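Local coordinates for protein enolase from the environmental genome shotgun sequencing of the Sargasso Sea (PDB 2QGY) that is of unknown function but belongs to the enolase superfamily and binds magnesium, so it probably acts on a carboxylate substrate by abstracting an alpha proton, at residues I18-N23 with T33-I38; E52-N57 with H302-M307. All coordinates share one frame; numbering follows the deposited sequence.

Interaction 1 joins strand 13-21 to strand 37-43 and the loop before it, in the antiparallel sheet of the N-terminal domain. Interaction 2 joins the next strand of that sheet, 48-53, and the loop after it to loop 302-307 of the barrel domain. Their centres are 9 Å apart. K34 belongs to the first contact but reaches into the second. K34 NZ lies 2.8 Å from S55 O, a probable hydrogen bond, and also bonds to W304 O. The magnesium ion is held by D200, E226 and E252. The side chain of H302 is about 4 Å from the bound magnesium ion. The side chain of K34 is about 11 Å from the bound magnesium ion.

Interaction 1 (I18-N23 with T33-I38); sequences IWITDN and TKKFII
W19 and I38 form an antiparallel hydrogen-bonded pair. W19 N reaches I38 O at 2.9 Å, with an N-H...O angle of 173°, and I38 N returns a bond to W19 O. The indole brings its CE3 edge up to I38 O in the ring plane, while W19 NE1 bonds to S370 OG. On the other face of the sheet, I20 meets I37 through CG1. The CG2 methyls of I18 and I37 also touch. This end is buried and tight.

The regular pairing stops at T21. T21 N still bonds to F36 O, at 2.8 Å. The return bond goes to a side chain instead: F36 N donates to T21 OG1, also at 2.8 Å. OG1 sits between the backbone N and the carbonyl carbon (chi1 61°), where it can meet that N-H. T21 O lies 3.1 Å from K35 CB, buried and without a hydrogen-bond partner.

Beyond T21 the contact is looser and wetter. One water accepts from T21 OG1 and T33 OG1 and donates to D22 O and K34 O. T33 OG1 also bonds to H24 N. A second water links N23 ND2 to K35 N. N23 ND2 donates to T33 O at 2.9 Å, nearly in the amide plane, and N23 OD1 accepts from K35 NZ at 2.8 Å. K35 and N23 are partly exposed.

These are two consecutive antiparallel strands of the enolase-type N-terminal sheet, with water-bridged loops where the ladder ends.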
# COMPACT_ATOMS: atom_id res chain seq x y z
N ILE A 18 -4.30 -21.85 3.11
CA ILE A 18 -5.03 -20.59 2.99
C ILE A 18 -6.42 -20.92 2.45
O ILE A 18 -6.54 -21.70 1.49
CB ILE A 18 -4.33 -19.60 2.02
CG1 ILE A 18 -2.91 -19.30 2.46
CG2 ILE A 18 -5.17 -18.24 1.88
CD1 ILE A 18 -2.10 -18.42 1.47
N TRP A 19 -7.45 -20.32 3.05
CA TRP A 19 -8.80 -20.36 2.48
C TRP A 19 -9.20 -18.94 2.18
O TRP A 19 -8.93 -18.05 3.00
CB TRP A 19 -9.81 -20.87 3.50
CG TRP A 19 -9.64 -22.28 3.95
CD1 TRP A 19 -10.34 -23.36 3.50
CD2 TRP A 19 -8.77 -22.77 4.99
NE1 TRP A 19 -9.94 -24.50 4.16
CE2 TRP A 19 -8.98 -24.17 5.09
CE3 TRP A 19 -7.84 -22.16 5.85
CZ2 TRP A 19 -8.30 -24.97 6.00
CZ3 TRP A 19 -7.13 -22.97 6.76
CH2 TRP A 19 -7.39 -24.35 6.84
N ILE A 20 -9.83 -18.72 1.03
CA ILE A 20 -10.56 -17.47 0.79
C ILE A 20 -12.04 -17.81 0.72
O ILE A 20 -12.47 -18.56 -0.18
CB ILE A 20 -10.12 -16.83 -0.53
CG1 ILE A 20 -8.60 -16.57 -0.51
CG2 ILE A 20 -10.99 -15.57 -0.84
CD1 ILE A 20 -8.07 -15.93 -1.81
N THR A 21 -12.82 -17.31 1.67
CA THR A 21 -14.24 -17.67 1.70
C THR A 21 -15.00 -16.98 0.55
O THR A 21 -14.64 -15.89 0.11
CB THR A 21 -14.90 -17.41 3.08
OG1 THR A 21 -14.84 -16.01 3.42
CG2 THR A 21 -14.18 -18.22 4.17
N ASP A 22 -16.04 -17.63 0.04
CA ASP A 22 -16.92 -16.97 -0.92
C ASP A 22 -17.76 -15.96 -0.17
O ASP A 22 -17.85 -16.00 1.05
CB ASP A 22 -17.85 -17.99 -1.59
CG ASP A 22 -18.27 -17.56 -3.00
OD1 ASP A 22 -18.02 -16.40 -3.41
OD2 ASP A 22 -18.86 -18.42 -3.69
N ASN A 23 -18.40 -15.04 -0.90
CA ASN A 23 -19.42 -14.23 -0.29
C ASN A 23 -20.59 -15.13 0.06
O ASN A 23 -20.94 -16.03 -0.71
CB ASN A 23 -19.88 -13.13 -1.25
CG ASN A 23 -18.73 -12.27 -1.75
OD1 ASN A 23 -18.26 -12.43 -2.88
ND2 ASN A 23 -18.27 -11.36 -0.90
N THR A 33 -21.57 -11.29 3.32
CA THR A 33 -20.27 -11.28 3.97
C THR A 33 -19.21 -11.00 2.92
O THR A 33 -19.36 -11.37 1.76
CB THR A 33 -19.98 -12.63 4.63
OG1 THR A 33 -19.94 -13.63 3.60
CG2 THR A 33 -21.08 -12.93 5.65
N LYS A 34 -18.14 -10.29 3.31
CA LYS A 34 -17.03 -10.10 2.38
C LYS A 34 -16.30 -11.44 2.30
O LYS A 34 -16.52 -12.31 3.15
CB LYS A 34 -16.08 -8.99 2.89
CG LYS A 34 -15.59 -9.21 4.29
CD LYS A 34 -14.65 -8.11 4.88
CE LYS A 34 -13.51 -7.80 3.94
NZ LYS A 34 -12.34 -7.15 4.61
N LYS A 35 -15.43 -11.60 1.31
CA LYS A 35 -14.54 -12.77 1.26
C LYS A 35 -13.49 -12.61 2.38
O LYS A 35 -12.90 -11.52 2.55
CB LYS A 35 -13.86 -12.88 -0.10
CG LYS A 35 -14.82 -12.93 -1.28
CD LYS A 35 -14.11 -13.34 -2.57
CE LYS A 35 -15.07 -13.47 -3.76
NZ LYS A 35 -15.78 -12.20 -4.08
N PHE A 36 -13.28 -13.66 3.18
CA PHE A 36 -12.25 -13.62 4.23
C PHE A 36 -11.04 -14.44 3.76
O PHE A 36 -11.20 -15.35 2.95
CB PHE A 36 -12.81 -14.20 5.53
CG PHE A 36 -14.10 -13.56 5.98
CD1 PHE A 36 -14.17 -12.19 6.20
CD2 PHE A 36 -15.24 -14.32 6.21
CE1 PHE A 36 -15.37 -11.59 6.67
CE2 PHE A 36 -16.42 -13.75 6.67
CZ PHE A 36 -16.49 -12.38 6.89
N ILE A 37 -9.86 -14.12 4.29
CA ILE A 37 -8.62 -14.81 3.99
C ILE A 37 -8.11 -15.31 5.33
O ILE A 37 -7.64 -14.53 6.13
CB ILE A 37 -7.59 -13.86 3.35
CG1 ILE A 37 -8.18 -13.21 2.09
CG2 ILE A 37 -6.24 -14.61 3.12
CD1 ILE A 37 -7.31 -12.04 1.51
N ILE A 38 -8.21 -16.61 5.53
CA ILE A 38 -7.82 -17.22 6.80
C ILE A 38 -6.70 -18.21 6.50
O ILE A 38 -6.79 -18.93 5.52
CB ILE A 38 -9.01 -17.92 7.42
CG1 ILE A 38 -10.07 -16.84 7.78
CG2 ILE A 38 -8.58 -18.68 8.66
CD1 ILE A 38 -11.34 -17.37 8.34
O HOH W 1 -17.37 -14.84 3.34
O HOH W 2 -15.98 -9.44 -0.91

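Interaction 2 (E52-N57 with H302-M307); sequences EAFSIN and HCWNSM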
# COMPACT_ATOMS: atom_id res chain seq x y z
N GLU A 52 -5.31 -14.34 9.96
CA GLU A 52 -6.34 -13.83 9.07
C GLU A 52 -5.81 -12.51 8.52
O GLU A 52 -5.21 -11.75 9.27
CB GLU A 52 -7.65 -13.60 9.83
CG GLU A 52 -8.78 -13.12 8.89
CD GLU A 52 -10.20 -13.25 9.42
OE1 GLU A 52 -10.45 -13.79 10.54
OE2 GLU A 52 -11.11 -12.79 8.68
N ALA A 53 -5.95 -12.31 7.21
CA ALA A 53 -5.53 -11.07 6.53
C ALA A 53 -6.75 -10.22 6.28
O ALA A 53 -7.83 -10.75 5.97
CB ALA A 53 -4.88 -11.39 5.17
N PHE A 54 -6.57 -8.90 6.38
CA PHE A 54 -7.65 -8.01 6.02
C PHE A 54 -7.84 -8.08 4.50
O PHE A 54 -6.96 -7.73 3.74
CB PHE A 54 -7.38 -6.58 6.50
CG PHE A 54 -8.39 -5.63 5.98
CD1 PHE A 54 -9.65 -5.60 6.53
CD2 PHE A 54 -8.09 -4.83 4.90
CE1 PHE A 54 -10.62 -4.73 6.06
CE2 PHE A 54 -9.07 -3.94 4.38
CZ PHE A 54 -10.33 -3.91 4.96
N SER A 55 -9.00 -8.55 4.06
CA SER A 55 -9.19 -8.80 2.62
C SER A 55 -9.77 -7.60 1.89
O SER A 55 -10.52 -6.82 2.48
CB SER A 55 -10.08 -10.03 2.38
OG SER A 55 -11.38 -9.74 2.79
N ILE A 56 -9.42 -7.46 0.62
CA ILE A 56 -9.75 -6.25 -0.15
C ILE A 56 -10.26 -6.74 -1.49
O ILE A 56 -9.67 -7.65 -2.07
CB ILE A 56 -8.54 -5.30 -0.34
CG1 ILE A 56 -7.82 -5.05 0.99
CG2 ILE A 56 -9.03 -3.95 -0.91
CD1 ILE A 56 -6.44 -4.31 0.87
N ASN A 57 -11.40 -6.19 -1.91
CA ASN A 57 -12.09 -6.66 -3.12
C ASN A 57 -11.14 -6.67 -4.32
O ASN A 57 -10.41 -5.71 -4.54
CB ASN A 57 -13.33 -5.78 -3.38
CG ASN A 57 -14.34 -6.41 -4.35
OD1 ASN A 57 -15.20 -5.69 -4.88
ND2 ASN A 57 -14.23 -7.71 -4.60
N HIS A 302 -10.04 -1.62 14.03
CA HIS A 302 -11.07 -1.80 13.05
C HIS A 302 -11.08 -3.31 12.83
O HIS A 302 -10.05 -3.95 12.97
CB HIS A 302 -10.65 -1.03 11.79
CG HIS A 302 -11.51 -1.23 10.58
ND1 HIS A 302 -11.21 -2.17 9.61
CD2 HIS A 302 -12.57 -0.53 10.09
CE1 HIS A 302 -12.07 -2.07 8.61
NE2 HIS A 302 -12.91 -1.09 8.88
N CYS A 303 -12.23 -3.89 12.56
CA CYS A 303 -12.29 -5.34 12.38
C CYS A 303 -13.37 -5.73 11.37
O CYS A 303 -14.36 -6.39 11.70
CB CYS A 303 -12.48 -6.08 13.72
SG CYS A 303 -12.17 -7.90 13.52
N TRP A 304 -13.20 -5.29 10.13
CA TRP A 304 -14.10 -5.73 9.08
C TRP A 304 -13.46 -6.99 8.48
O TRP A 304 -12.81 -6.98 7.43
CB TRP A 304 -14.38 -4.62 8.05
CG TRP A 304 -15.43 -5.00 7.05
CD1 TRP A 304 -16.58 -5.70 7.27
CD2 TRP A 304 -15.38 -4.75 5.64
NE1 TRP A 304 -17.27 -5.88 6.09
CE2 TRP A 304 -16.57 -5.28 5.08
CE3 TRP A 304 -14.47 -4.10 4.81
CZ2 TRP A 304 -16.86 -5.20 3.71
CZ3 TRP A 304 -14.76 -4.00 3.44
CH2 TRP A 304 -15.94 -4.57 2.91
N ASN A 305 -13.66 -8.09 9.20
CA ASN A 305 -12.97 -9.37 8.97
C ASN A 305 -13.94 -10.43 9.49
O ASN A 305 -15.07 -10.10 9.92
CB ASN A 305 -11.71 -9.46 9.83
CG ASN A 305 -10.63 -8.45 9.43
OD1 ASN A 305 -10.14 -8.44 8.30
ND2 ASN A 305 -10.22 -7.64 10.37
N SER A 306 -13.53 -11.70 9.47
CA SER A 306 -14.38 -12.71 10.14
C SER A 306 -14.42 -12.46 11.63
O SER A 306 -13.54 -11.82 12.18
CB SER A 306 -13.88 -14.11 9.90
OG SER A 306 -12.96 -14.50 10.92
N MET A 307 -15.45 -12.98 12.29
CA MET A 307 -15.52 -12.87 13.74
C MET A 307 -14.85 -14.07 14.42
O MET A 307 -15.13 -14.36 15.59
CB MET A 307 -16.98 -12.64 14.24
CG MET A 307 -17.65 -11.26 13.88
SD MET A 307 -16.84 -9.86 14.69
CE MET A 307 -15.81 -9.25 13.35
O HOH W 3 -11.10 -9.34 5.95
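E52 grips S306 with both carboxylate oxygens, across the interface between the N-terminal domain and the barrel domain of the enolase fold. The loop 302-307 follows barrel strand 298-299, beside the metal site. E52 CG is anti to the backbone N (chi1 -177°), and the chain runs extended from there. E52 OE1 accepts from S306 OG at 2.6 Å on its syn lone pair. E52 OE2 accepts from S306 N at 2.8 Å, also on the syn side but 24° out of the carboxylate plane. OE1 has a further donor in S310 N, in helix 309-320. S306 OG also bonds to S308 OG. The three donors to E52 would be expected to favour the charged form of the buried carboxylate.

A53 turns its methyl away from the loop and packs on helix 99-120.

F54 gives up the most surface to the other segment. F54 CE1 lies 4.0 Å from H302 CE1, meeting the imidazole at its edge and in its plane. The two rings are inclined at 69°. CE1 and CZ also touch W304 CE3, and F54 CE1 comes within 3.4 Å of W304 O. The N305 amide crosses the phenyl ring at about a right angle, with OD1 at the ring edge near CD1. D275 OD1 bonds to H302 ND1 and D275 OD2 to N305 ND2, which restrains both groups. H302 also touches E252, a magnesium ligand, so the F54 contact lies next to the metal site.

S55 is linked to the loop through water. S55 N donates to a water at 2.9 Å. That water is placed to donate to N305 OD1, at 2.7 Å, though other acceptors compete for its protons.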